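Local coordinates for protein oxidoreductase, fmn-binding (Shewanella oneidensis, PDB 4AWU) that binds flavin mononucleotide and probably acts as an NAD(P)H-dependent oxidoreductase on the CH-CH group of its substrates, as in the Old Yellow Enzyme family, at residues D35-M40 and A81-V86; S28-P33 and W70-Y75; P24-R29 and T348-G353. The protein carries 1 engineered substitution. All coordinates share one frame; numbering follows the deposited sequence.

In the fold
All three contacts lie on the same side of an eight-stranded TIM barrel, around the loop that runs from strand 20-22 to helix 39-47. Contact 3 is at the flavin: residues 24-29 touch FMN and two chlorophenols, and loop 348-353 meets FMN C7M and both chlorophenols. Contact 2 starts from the same residues, Ser28 and Arg29, and its centre is about 10 Å from that of contact 3. Both touch the chlorophenol of chain E. Contact 1 lies further out, with its centre about 9 Å from contact 2 and its Trp83 side chain about 10 Å from FMN. Asn38 ND2 probably bonds to Arg29 O at 2.8 Å, which ties contact 1 to both others.

Contact 1. Residues D35-M40 and A81-V86; sequences DVANHM and AGWRIV. With 4CH (4-chlorophenol), chain F.
Val36 opens the contact: its CG1 packs against Gly82 CA at 4.2 Å. Asp35 and Val36 both face Ser31 in a G1 beta bulge. The Ala37 methyl group sits over one face of the Trp83 indole. Ala37 CB is 3.9 Å from the centroid of the Trp83 six-membered ring and 18° off the ring normal, a CH-pi contact. The ring is placed there by a chi1 of -86°, with CG anti to the carbonyl carbon. Ala37 CB also meets Val86 CG2 at 4.2 Å. Ala37 O comes to 3.2 Å from Gly82 CA, a CA-H...O contact that the missing side chain of Gly82 allows. Asn38 O packs against Val86 CG2. The Asn38 side chain N-caps helix 39-47 through OD1 to Met41 N, while ND2 bonds to Arg29 O and Ser31 OG. Arg84 lies over the chlorophenol of chain F, with Arg84 CG 3.6 Å from ligand C5 and C2 over one face of the guanidinium. NH1 is in a salt bridge with Glu88, and NH2 bonds to Glu172 O. The contact joins the start of helix 39-47 to helix 77-93. Trp83 continues inward onto Tyr45 of the first helix and strand 53-60.

Contact 2. Residues S28-P33 and W70-Y75; sequences SRASQP and WTPGIY. With 4CH (4-chlorophenol), chain E.
One carbonyl, Trp70 O, takes both an N-H and a CA-H from residues 28-30, although neither segment forms regular structure. Ala30 N donates to Trp70 O at 2.9 Å, with an N-H...O angle of 145°. Ser28 CA approaches the same Trp70 O at 3.2 Å in a CA-H...O contact. Ser28 and Trp70, which meet here, both have positive phi. Ala30 CB then packs on the Pro72 ring, with CB to CB 4.1 Å.

Gln32 reaches Trp70 from the other end of its segment. Its chain is bent at chi2 (-63°), which folds the amide back over its own backbone. There Gln32 NE2 donates to Ala30 O at 2.9 Å in an almost straight bond, coming from above the carbonyl plane. NE2 also bonds to Asp35 OD1, so the amide has little freedom to turn. Gln32 CD lies 3.5 Å from Trp70 CD1. The two side chains cross at about a right angle, with the amide and indole planes 58° apart. A water completes the link: it donates to Gln32 OE1 and accepts from Trp70 N at 2.8 Å. The indole NE1 has its own partner, Asp134 OD2.

The indole also meets the chlorophenol of chain E, with Trp70 CE3 3.7 Å from its C6. Ser28 OG donates to the phenol O7 at 2.7 Å, and Ala69 O is a second partner of the ligand. Thr71 turns its OG1 to Gln60, while its CG2 touches Ser28 OG. The arrangement is a loop-to-loop contact at the C-terminal end of a TIM barrel: the loops after strands 20-22 and 53-60 meet and form part of the wall of a ligand pocket.

Contact 3. Residues P24-R29 and T348-G353; sequences PLTRSR and TLFGGG. Engineered in segment 24-29: Leu25 (natural residue Met). With FMN (flavin mononucleotide), chain B; 4CH (4-chlorophenol), chain E; 4CH (4-chlorophenol), chain D.
Two arginine guanidiniums, of Arg27 and Arg29, are edged by backbone carbonyls of the 348-353 loop. This loop borders the dimethylbenzene end of the flavin, at the C-terminal end of the TIM barrel. Arg29 has Gly351 over one face. At its edge, NE and NH2 grip Gly353 O side-on, and NH1 and NH2 grip Thr348 O end-on. Arg29 NH1 also bonds to Arg27 O at 3.0 Å, on a lone pair, with that oxygen in the guanidinium plane. The Arg27 edge meets Leu349 O, which Arg27 NE reaches at 2.8 Å on a lone pair. The Arg27 chain is bent at chi2 and chi3 (both -55°), which brings the guanidinium back to the loop. Thr348 O accepts from both arginines, and Arg27 NH1 bonds to Tyr44 OH. Leu349 CB covers one face of the Phe350 ring. The ring is oblique to both chlorophenols, and Phe350 CZ is 3.6 Å from FMN C7M. Thr26 O, near Phe350 CE1, is buried with no polar partner in the model. Gly351 N donates to Arg27 O.

Thr26 N donates to FMN N5 at 2.9 Å. Engineered Leu25 (natural Met) puts CD2 over a face of the dimethylbenzene ring, 3.6 Å from FMN C9. Thr26 OG1 donates to FMN O4 at 2.7 Å.

Contact 1. Residues D35-M40 and A81-V86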
loop_
_atom_site.group_PDB
_atom_site.type_symbol
_atom_site.label_atom_id
_atom_site.label_comp_id
_atom_site.label_asym_id
_atom_site.label_seq_id
_atom_site.Cartn_x
_atom_site.Cartn_y
_atom_site.Cartn_z
ATOM N N ASP A 35 -6.692 4.235 -17.160
ATOM C CA ASP A 35 -5.864 4.103 -15.961
ATOM C C ASP A 35 -4.928 2.909 -16.066
ATOM O O ASP A 35 -4.922 2.032 -15.200
ATOM C CB ASP A 35 -6.742 3.955 -14.725
ATOM C CG ASP A 35 -7.619 5.158 -14.495
ATOM O OD1 ASP A 35 -7.143 6.292 -14.727
ATOM O OD2 ASP A 35 -8.784 4.970 -14.091
ATOM N N VAL A 36 -4.128 2.889 -17.126
ATOM C CA VAL A 36 -3.299 1.738 -17.444
ATOM C C VAL A 36 -1.845 1.961 -17.055
ATOM O O VAL A 36 -1.246 2.973 -17.423
ATOM C CB VAL A 36 -3.339 1.438 -18.955
ATOM C CG1 VAL A 36 -2.763 0.063 -19.234
ATOM C CG2 VAL A 36 -4.762 1.533 -19.479
ATOM N N ALA A 37 -1.275 1.011 -16.322
ATOM C CA ALA A 37 0.158 1.026 -16.058
ATOM C C ALA A 37 0.885 1.042 -17.400
ATOM O O ALA A 37 0.479 0.362 -18.345
ATOM C CB ALA A 37 0.565 -0.180 -15.232
ATOM N N ASN A 38 1.952 1.824 -17.493
ATOM C CA ASN A 38 2.527 2.130 -18.795
ATOM C C ASN A 38 4.053 2.057 -18.831
ATOM O O ASN A 38 4.697 1.626 -17.872
ATOM C CB ASN A 38 2.049 3.512 -19.235
ATOM C CG ASN A 38 2.380 4.577 -18.224
ATOM O OD1 ASN A 38 3.351 4.452 -17.488
ATOM N ND2 ASN A 38 1.568 5.626 -18.170
ATOM N N HIS A 39 4.624 2.477 -19.954
ATOM C CA HIS A 39 6.052 2.325 -20.189
ATOM C C HIS A 39 6.912 3.083 -19.181
ATOM O O HIS A 39 7.876 2.537 -18.657
ATOM C CB HIS A 39 6.401 2.783 -21.604
ATOM C CG HIS A 39 7.858 2.677 -21.924
ATOM N ND1 HIS A 39 8.493 1.467 -22.106
ATOM C CD2 HIS A 39 8.806 3.630 -22.090
ATOM C CE1 HIS A 39 9.768 1.679 -22.376
ATOM N NE2 HIS A 39 9.985 2.982 -22.372
ATOM N N MET A 40 6.576 4.340 -18.914
ATOM C CA MET A 40 7.389 5.136 -18.004
ATOM C C MET A 40 7.339 4.534 -16.602
ATOM O O MET A 40 8.310 4.609 -15.849
ATOM C CB MET A 40 6.946 6.604 -17.995
ATOM C CG MET A 40 5.593 6.885 -17.376
ATOM S SD MET A 40 5.247 8.661 -17.338
ATOM C CE MET A 40 5.159 9.037 -19.090
ATOM N N ALA A 81 -2.281 -6.149 -18.575
ATOM C CA ALA A 81 -1.188 -6.189 -19.542
ATOM C C ALA A 81 -0.159 -5.105 -19.251
ATOM O O ALA A 81 1.045 -5.346 -19.326
ATOM C CB ALA A 81 -1.725 -6.043 -20.955
ATOM N N GLY A 82 -0.639 -3.912 -18.920
ATOM C CA GLY A 82 0.246 -2.818 -18.552
ATOM C C GLY A 82 1.106 -3.156 -17.350
ATOM O O GLY A 82 2.306 -2.869 -17.328
ATOM N N TRP A 83 0.496 -3.761 -16.333
ATOM C CA TRP A 83 1.248 -4.179 -15.157
ATOM C C TRP A 83 2.233 -5.284 -15.509
ATOM O O TRP A 83 3.315 -5.353 -14.940
ATOM C CB TRP A 83 0.311 -4.660 -14.046
ATOM C CG TRP A 83 -0.200 -3.567 -13.160
ATOM C CD1 TRP A 83 -1.501 -3.303 -12.857
ATOM C CD2 TRP A 83 0.582 -2.594 -12.452
ATOM N NE1 TRP A 83 -1.583 -2.230 -12.003
ATOM C CE2 TRP A 83 -0.318 -1.776 -11.740
ATOM C CE3 TRP A 83 1.951 -2.338 -12.351
ATOM C CZ2 TRP A 83 0.108 -0.717 -10.940
ATOM C CZ3 TRP A 83 2.374 -1.284 -11.552
ATOM C CH2 TRP A 83 1.454 -0.489 -10.858
ATOM N N ARG A 84 1.859 -6.149 -16.446
ATOM C CA ARG A 84 2.736 -7.245 -16.852
ATOM C C ARG A 84 4.068 -6.727 -17.393
ATOM O O ARG A 84 5.132 -7.268 -17.094
ATOM C CB ARG A 84 2.035 -8.137 -17.886
ATOM C CG ARG A 84 2.971 -9.049 -18.671
ATOM C CD ARG A 84 3.669 -10.073 -17.785
ATOM N NE ARG A 84 2.764 -11.127 -17.337
ATOM C CZ ARG A 84 3.156 -12.255 -16.748
ATOM N NH1 ARG A 84 4.445 -12.491 -16.535
ATOM N NH2 ARG A 84 2.256 -13.155 -16.373
ATOM N N ILE A 85 4.015 -5.664 -18.179
ATOM C CA ILE A 85 5.239 -5.089 -18.713
ATOM C C ILE A 85 6.080 -4.515 -17.575
ATOM O O ILE A 85 7.311 -4.600 -17.592
ATOM C CB ILE A 85 4.938 -4.025 -19.774
ATOM C CG1 ILE A 85 4.386 -4.707 -21.029
ATOM C CG2 ILE A 85 6.198 -3.235 -20.113
ATOM C CD1 ILE A 85 3.803 -3.760 -22.044
ATOM N N VAL A 86 5.412 -3.946 -16.575
ATOM C CA VAL A 86 6.111 -3.458 -15.393
ATOM C C VAL A 86 6.801 -4.606 -14.659
ATOM O O VAL A 86 7.986 -4.527 -14.354
ATOM C CB VAL A 86 5.161 -2.740 -14.415
ATOM C CG1 VAL A 86 5.898 -2.405 -13.124
ATOM C CG2 VAL A 86 4.591 -1.481 -15.048
HETATM CL CL9 4CH F . 6.525 -9.633 -21.688
HETATM C C4 4CH F . 5.314 -10.798 -21.289
HETATM C C5 4CH F . 4.011 -10.633 -21.741
HETATM C C6 4CH F . 3.041 -11.572 -21.420
HETATM C C1 4CH F . 3.379 -12.674 -20.643
HETATM O O7 4CH F . 2.423 -13.608 -20.319
HETATM C C2 4CH F . 4.682 -12.836 -20.191
HETATM C C3 4CH F . 5.650 -11.897 -20.514
#

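Contact 2. Residues S28-P33 and W70-Y75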
loop_
_atom_site.group_PDB
_atom_site.type_symbol
_atom_site.label_atom_id
_atom_site.label_comp_id
_atom_site.label_asym_id
_atom_site.label_seq_id
_atom_site.Cartn_x
_atom_site.Cartn_y
_atom_site.Cartn_z
ATOM N N SER A 28 0.492 8.484 -9.781
ATOM C CA SER A 28 -0.579 8.948 -10.660
ATOM C C SER A 28 -0.074 9.258 -12.071
ATOM O O SER A 28 -0.308 10.342 -12.610
ATOM C CB SER A 28 -1.245 10.173 -10.041
ATOM O OG SER A 28 -1.624 9.890 -8.707
ATOM N N ARG A 29 0.607 8.290 -12.669
ATOM C CA ARG A 29 1.153 8.444 -14.010
ATOM C C ARG A 29 0.420 7.533 -14.993
ATOM O O ARG A 29 0.848 7.388 -16.135
ATOM C CB ARG A 29 2.646 8.093 -14.028
ATOM C CG ARG A 29 3.551 8.977 -13.160
ATOM C CD ARG A 29 3.422 10.442 -13.532
ATOM N NE ARG A 29 4.669 11.199 -13.391
ATOM C CZ ARG A 29 5.142 11.697 -12.251
ATOM N NH1 ARG A 29 4.504 11.506 -11.106
ATOM N NH2 ARG A 29 6.267 12.393 -12.256
ATOM N N ALA A 30 -0.675 6.919 -14.549
ATOM C CA ALA A 30 -1.363 5.915 -15.363
ATOM C C ALA A 30 -1.897 6.535 -16.641
ATOM O O ALA A 30 -2.431 7.643 -16.629
ATOM C CB ALA A 30 -2.492 5.271 -14.585
ATOM N N SER A 31 -1.758 5.803 -17.742
ATOM C CA SER A 31 -2.192 6.287 -19.046
ATOM C C SER A 31 -3.691 6.527 -19.089
ATOM O O SER A 31 -4.469 5.750 -18.535
ATOM C CB SER A 31 -1.799 5.287 -20.127
ATOM O OG SER A 31 -0.403 5.303 -20.330
ATOM N N GLN A 32 -4.083 7.607 -19.759
ATOM C CA GLN A 32 -5.488 7.959 -19.917
ATOM C C GLN A 32 -5.889 7.887 -21.386
ATOM O O GLN A 32 -5.120 8.280 -22.258
ATOM C CB GLN A 32 -5.734 9.373 -19.395
ATOM C CG GLN A 32 -5.293 9.572 -17.964
ATOM C CD GLN A 32 -6.060 8.690 -17.012
ATOM O OE1 GLN A 32 -7.286 8.770 -16.935
ATOM N NE2 GLN A 32 -5.347 7.829 -16.289
ATOM N N PRO A 33 -7.097 7.377 -21.664
ATOM C CA PRO A 33 -8.018 6.855 -20.655
ATOM C C PRO A 33 -7.683 5.408 -20.318
ATOM O O PRO A 33 -6.872 4.795 -21.015
ATOM C CB PRO A 33 -9.366 6.922 -21.370
ATOM C CG PRO A 33 -9.017 6.636 -22.786
ATOM C CD PRO A 33 -7.674 7.288 -23.018
ATOM N N TRP A 70 -5.809 9.273 -12.294
ATOM C CA TRP A 70 -4.617 8.752 -12.959
ATOM C C TRP A 70 -3.869 7.677 -12.183
ATOM O O TRP A 70 -2.724 7.371 -12.512
ATOM C CB TRP A 70 -3.645 9.886 -13.281
ATOM C CG TRP A 70 -4.299 11.116 -13.812
ATOM C CD1 TRP A 70 -5.387 11.184 -14.633
ATOM C CD2 TRP A 70 -3.913 12.465 -13.545
ATOM N NE1 TRP A 70 -5.697 12.496 -14.901
ATOM C CE2 TRP A 70 -4.808 13.302 -14.240
ATOM C CE3 TRP A 70 -2.896 13.049 -12.787
ATOM C CZ2 TRP A 70 -4.715 14.688 -14.199
ATOM C CZ3 TRP A 70 -2.807 14.422 -12.747
ATOM C CH2 TRP A 70 -3.709 15.227 -13.450
ATOM N N THR A 71 -4.493 7.094 -11.164
ATOM C CA THR A 71 -3.877 5.947 -10.502
ATOM C C THR A 71 -4.180 4.707 -11.334
ATOM O O THR A 71 -5.258 4.600 -11.916
ATOM C CB THR A 71 -4.362 5.774 -9.048
ATOM O OG1 THR A 71 -5.779 5.569 -9.018
ATOM C CG2 THR A 71 -4.012 7.003 -8.228
ATOM N N PRO A 72 -3.220 3.772 -11.411
ATOM C CA PRO A 72 -3.392 2.586 -12.254
ATOM C C PRO A 72 -4.372 1.591 -11.658
ATOM O O PRO A 72 -4.355 1.355 -10.448
ATOM C CB PRO A 72 -1.992 1.975 -12.275
ATOM C CG PRO A 72 -1.408 2.373 -10.961
ATOM C CD PRO A 72 -1.911 3.773 -10.732
ATOM N N GLY A 73 -5.212 1.005 -12.502
ATOM C CA GLY A 73 -6.121 -0.031 -12.057
ATOM C C GLY A 73 -5.528 -1.411 -12.268
ATOM O O GLY A 73 -4.465 -1.562 -12.873
ATOM N N ILE A 74 -6.221 -2.431 -11.774
ATOM C CA ILE A 74 -5.760 -3.798 -11.949
ATOM C C ILE A 74 -6.936 -4.737 -12.205
ATOM O O ILE A 74 -6.923 -5.893 -11.784
ATOM C CB ILE A 74 -4.920 -4.256 -10.738
ATOM C CG1 ILE A 74 -4.247 -5.602 -11.016
ATOM C CG2 ILE A 74 -5.767 -4.312 -9.469
ATOM C CD1 ILE A 74 -3.048 -5.859 -10.134
ATOM N N TYR A 75 -7.946 -4.240 -12.916
ATOM C CA TYR A 75 -9.139 -5.045 -13.178
ATOM C C TYR A 75 -9.487 -5.241 -14.661
ATOM O O TYR A 75 -10.190 -6.193 -15.003
ATOM C CB TYR A 75 -10.343 -4.496 -12.401
ATOM C CG TYR A 75 -10.678 -3.049 -12.671
ATOM C CD1 TYR A 75 -11.558 -2.695 -13.690
ATOM C CD2 TYR A 75 -10.132 -2.034 -11.895
ATOM C CE1 TYR A 75 -11.870 -1.370 -13.935
ATOM C CE2 TYR A 75 -10.439 -0.709 -12.135
ATOM C CZ TYR A 75 -11.306 -0.383 -13.154
ATOM O OH TYR A 75 -11.615 0.936 -13.387
HETATM CL CL9 4CH E . -1.618 16.577 -7.309
HETATM C C4 4CH E . -2.321 15.029 -7.608
HETATM C C5 4CH E . -2.722 14.686 -8.893
HETATM C C6 4CH E . -3.264 13.431 -9.132
HETATM C C1 4CH E . -3.405 12.533 -8.086
HETATM O O7 4CH E . -3.915 11.280 -8.327
HETATM C C2 4CH E . -3.008 12.873 -6.802
HETATM C C3 4CH E . -2.463 14.125 -6.563
HETATM O O HOH W 1 -8.071 9.101 -13.911
#

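Contact 3. Residues P24-R29 and T348-G353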
loop_
_atom_site.group_PDB
_atom_site.type_symbol
_atom_site.label_atom_id
_atom_site.label_comp_id
_atom_site.label_asym_id
_atom_site.label_seq_id
_atom_site.Cartn_x
_atom_site.Cartn_y
_atom_site.Cartn_z
ATOM N N PRO A 24 4.801 1.155 -1.357
ATOM C CA PRO A 24 3.858 1.705 -2.330
ATOM C C PRO A 24 3.971 3.216 -2.405
ATOM O O PRO A 24 3.935 3.890 -1.374
ATOM C CB PRO A 24 2.492 1.309 -1.766
ATOM C CG PRO A 24 2.753 0.206 -0.820
ATOM C CD PRO A 24 4.128 0.416 -0.277
ATOM N N LEU A 25 4.110 3.737 -3.618
ATOM C CA LEU A 25 4.193 5.173 -3.830
ATOM C C LEU A 25 3.348 5.574 -5.033
ATOM O O LEU A 25 3.770 5.444 -6.180
ATOM C CB LEU A 25 5.646 5.602 -4.038
ATOM C CG LEU A 25 6.583 5.334 -2.858
ATOM C CD1 LEU A 25 8.019 5.276 -3.348
ATOM C CD2 LEU A 25 6.423 6.393 -1.770
ATOM N N THR A 26 2.139 6.044 -4.750
ATOM C CA THR A 26 1.252 6.605 -5.754
ATOM C C THR A 26 1.957 7.723 -6.506
ATOM O O THR A 26 2.430 8.683 -5.901
ATOM C CB THR A 26 -0.029 7.142 -5.089
ATOM O OG1 THR A 26 -0.789 6.040 -4.580
ATOM C CG2 THR A 26 -0.878 7.931 -6.072
ATOM N N ARG A 27 2.043 7.578 -7.824
ATOM C CA ARG A 27 2.652 8.596 -8.671
ATOM C C ARG A 27 1.650 9.129 -9.696
ATOM O O ARG A 27 1.922 10.100 -10.398
ATOM C CB ARG A 27 3.884 8.035 -9.379
ATOM C CG ARG A 27 4.886 7.355 -8.454
ATOM C CD ARG A 27 5.347 8.266 -7.317
ATOM N NE ARG A 27 5.882 9.526 -7.823
ATOM C CZ ARG A 27 7.121 9.689 -8.278
ATOM N NH1 ARG A 27 7.974 8.675 -8.287
ATOM N NH2 ARG A 27 7.510 10.869 -8.729
ATOM N N SER A 28 0.492 8.484 -9.781
ATOM C CA SER A 28 -0.579 8.948 -10.660
ATOM C C SER A 28 -0.074 9.258 -12.071
ATOM O O SER A 28 -0.308 10.342 -12.610
ATOM C CB SER A 28 -1.245 10.173 -10.041
ATOM O OG SER A 28 -1.624 9.890 -8.707
ATOM N N ARG A 29 0.607 8.290 -12.669
ATOM C CA ARG A 29 1.153 8.444 -14.010
ATOM C C ARG A 29 0.420 7.533 -14.993
ATOM O O ARG A 29 0.848 7.388 -16.135
ATOM C CB ARG A 29 2.646 8.093 -14.028
ATOM C CG ARG A 29 3.551 8.977 -13.160
ATOM C CD ARG A 29 3.422 10.442 -13.532
ATOM N NE ARG A 29 4.669 11.199 -13.391
ATOM C CZ ARG A 29 5.142 11.697 -12.251
ATOM N NH1 ARG A 29 4.504 11.506 -11.106
ATOM N NH2 ARG A 29 6.267 12.393 -12.256
ATOM N N THR A 348 6.376 17.151 -8.541
ATOM C CA THR A 348 6.284 16.122 -9.578
ATOM C C THR A 348 6.010 14.735 -9.001
ATOM O O THR A 348 6.202 13.723 -9.677
ATOM C CB THR A 348 7.557 16.073 -10.429
ATOM O OG1 THR A 348 8.698 15.996 -9.569
ATOM C CG2 THR A 348 7.662 17.316 -11.305
ATOM N N LEU A 349 5.554 14.692 -7.755
ATOM C CA LEU A 349 5.152 13.436 -7.141
ATOM C C LEU A 349 4.005 12.796 -7.914
ATOM O O LEU A 349 4.031 11.601 -8.193
ATOM C CB LEU A 349 4.729 13.656 -5.688
ATOM C CG LEU A 349 5.850 13.838 -4.666
ATOM C CD1 LEU A 349 5.271 14.118 -3.285
ATOM C CD2 LEU A 349 6.752 12.616 -4.624
ATOM N N PHE A 350 3.003 13.597 -8.265
ATOM C CA PHE A 350 1.779 13.071 -8.862
ATOM C C PHE A 350 1.501 13.700 -10.216
ATOM O O PHE A 350 1.604 14.916 -10.382
ATOM C CB PHE A 350 0.588 13.338 -7.942
ATOM C CG PHE A 350 0.846 13.006 -6.501
ATOM C CD1 PHE A 350 0.905 11.690 -6.083
ATOM C CD2 PHE A 350 1.018 14.009 -5.565
ATOM C CE1 PHE A 350 1.137 11.380 -4.764
ATOM C CE2 PHE A 350 1.252 13.706 -4.243
ATOM C CZ PHE A 350 1.313 12.389 -3.840
ATOM N N GLY A 351 1.144 12.862 -11.182
ATOM C CA GLY A 351 0.754 13.334 -12.492
ATOM C C GLY A 351 1.954 13.686 -13.339
ATOM O O GLY A 351 3.101 13.513 -12.922
ATOM N N GLY A 352 1.690 14.190 -14.536
ATOM C CA GLY A 352 2.755 14.562 -15.440
ATOM C C GLY A 352 3.319 13.343 -16.132
ATOM O O GLY A 352 2.626 12.342 -16.326
ATOM N N GLY A 353 4.591 13.425 -16.499
ATOM C CA GLY A 353 5.226 12.376 -17.265
ATOM C C GLY A 353 6.507 11.897 -16.621
ATOM O O GLY A 353 6.588 11.754 -15.399
HETATM N N1 FMN B . 1.451 4.184 1.001
HETATM C C2 FMN B . 0.578 3.213 0.572
HETATM O O2 FMN B . 0.265 2.317 1.353
HETATM N N3 FMN B . 0.062 3.247 -0.710
HETATM C C4 FMN B . 0.360 4.297 -1.554
HETATM O O4 FMN B . 0.045 4.240 -2.742
HETATM C C4A FMN B . 1.258 5.266 -1.122
HETATM N N5 FMN B . 1.585 6.309 -1.945
HETATM C C5A FMN B . 2.454 7.281 -1.519
HETATM C C6 FMN B . 2.821 8.285 -2.401
HETATM C C7 FMN B . 3.746 9.247 -2.015
HETATM C C7M FMN B . 4.119 10.319 -2.996
HETATM C C8 FMN B . 4.268 9.222 -0.722
HETATM C C8M FMN B . 5.300 10.227 -0.301
HETATM C C9 FMN B . 3.914 8.200 0.151
HETATM C C9A FMN B . 3.033 7.202 -0.260
HETATM N N10 FMN B . 2.653 6.191 0.602
HETATM C C10 FMN B . 1.782 5.219 0.165
HETATM C "C1'" FMN B . 3.310 6.025 1.938
HETATM C "C2'" FMN B . 4.708 5.452 1.705
HETATM O "O2'" FMN B . 4.583 4.143 1.188
HETATM C "C3'" FMN B . 5.550 5.408 2.978
HETATM O "O3'" FMN B . 4.971 4.502 3.891
HETATM C "C4'" FMN B . 5.677 6.800 3.598
HETATM O "O4'" FMN B . 6.091 7.726 2.614
HETATM C "C5'" FMN B . 6.666 6.853 4.760
HETATM O "O5'" FMN B . 7.934 6.376 4.365
HETATM P P FMN B . 9.145 7.397 4.048
HETATM O O1P FMN B . 8.780 8.172 2.804
HETATM O O2P FMN B . 9.327 8.348 5.206
HETATM O O3P FMN B . 10.400 6.588 3.842
HETATM CL CL9 4CH E . -1.618 16.577 -7.309
HETATM C C4 4CH E . -2.321 15.029 -7.608
HETATM C C5 4CH E . -2.722 14.686 -8.893
HETATM C C6 4CH E . -3.264 13.431 -9.132
HETATM C C1 4CH E . -3.405 12.533 -8.086
HETATM O O7 4CH E . -3.915 11.280 -8.327
HETATM C C2 4CH E . -3.008 12.873 -6.802
HETATM C C3 4CH E . -2.463 14.125 -6.563
HETATM CL CL9 4CH D . -0.387 9.734 -2.144
HETATM C C4 4CH D . -0.787 8.427 -1.095
HETATM C C5 4CH D . -1.645 7.448 -1.555
HETATM C C6 4CH D . -1.973 6.384 -0.736
HETATM C C1 4CH D . -1.449 6.309 0.541
HETATM O O7 4CH D . -1.784 5.240 1.331
HETATM C C2 4CH D . -0.586 7.290 1.009
HETATM C C3 4CH D . -0.258 8.358 0.186
#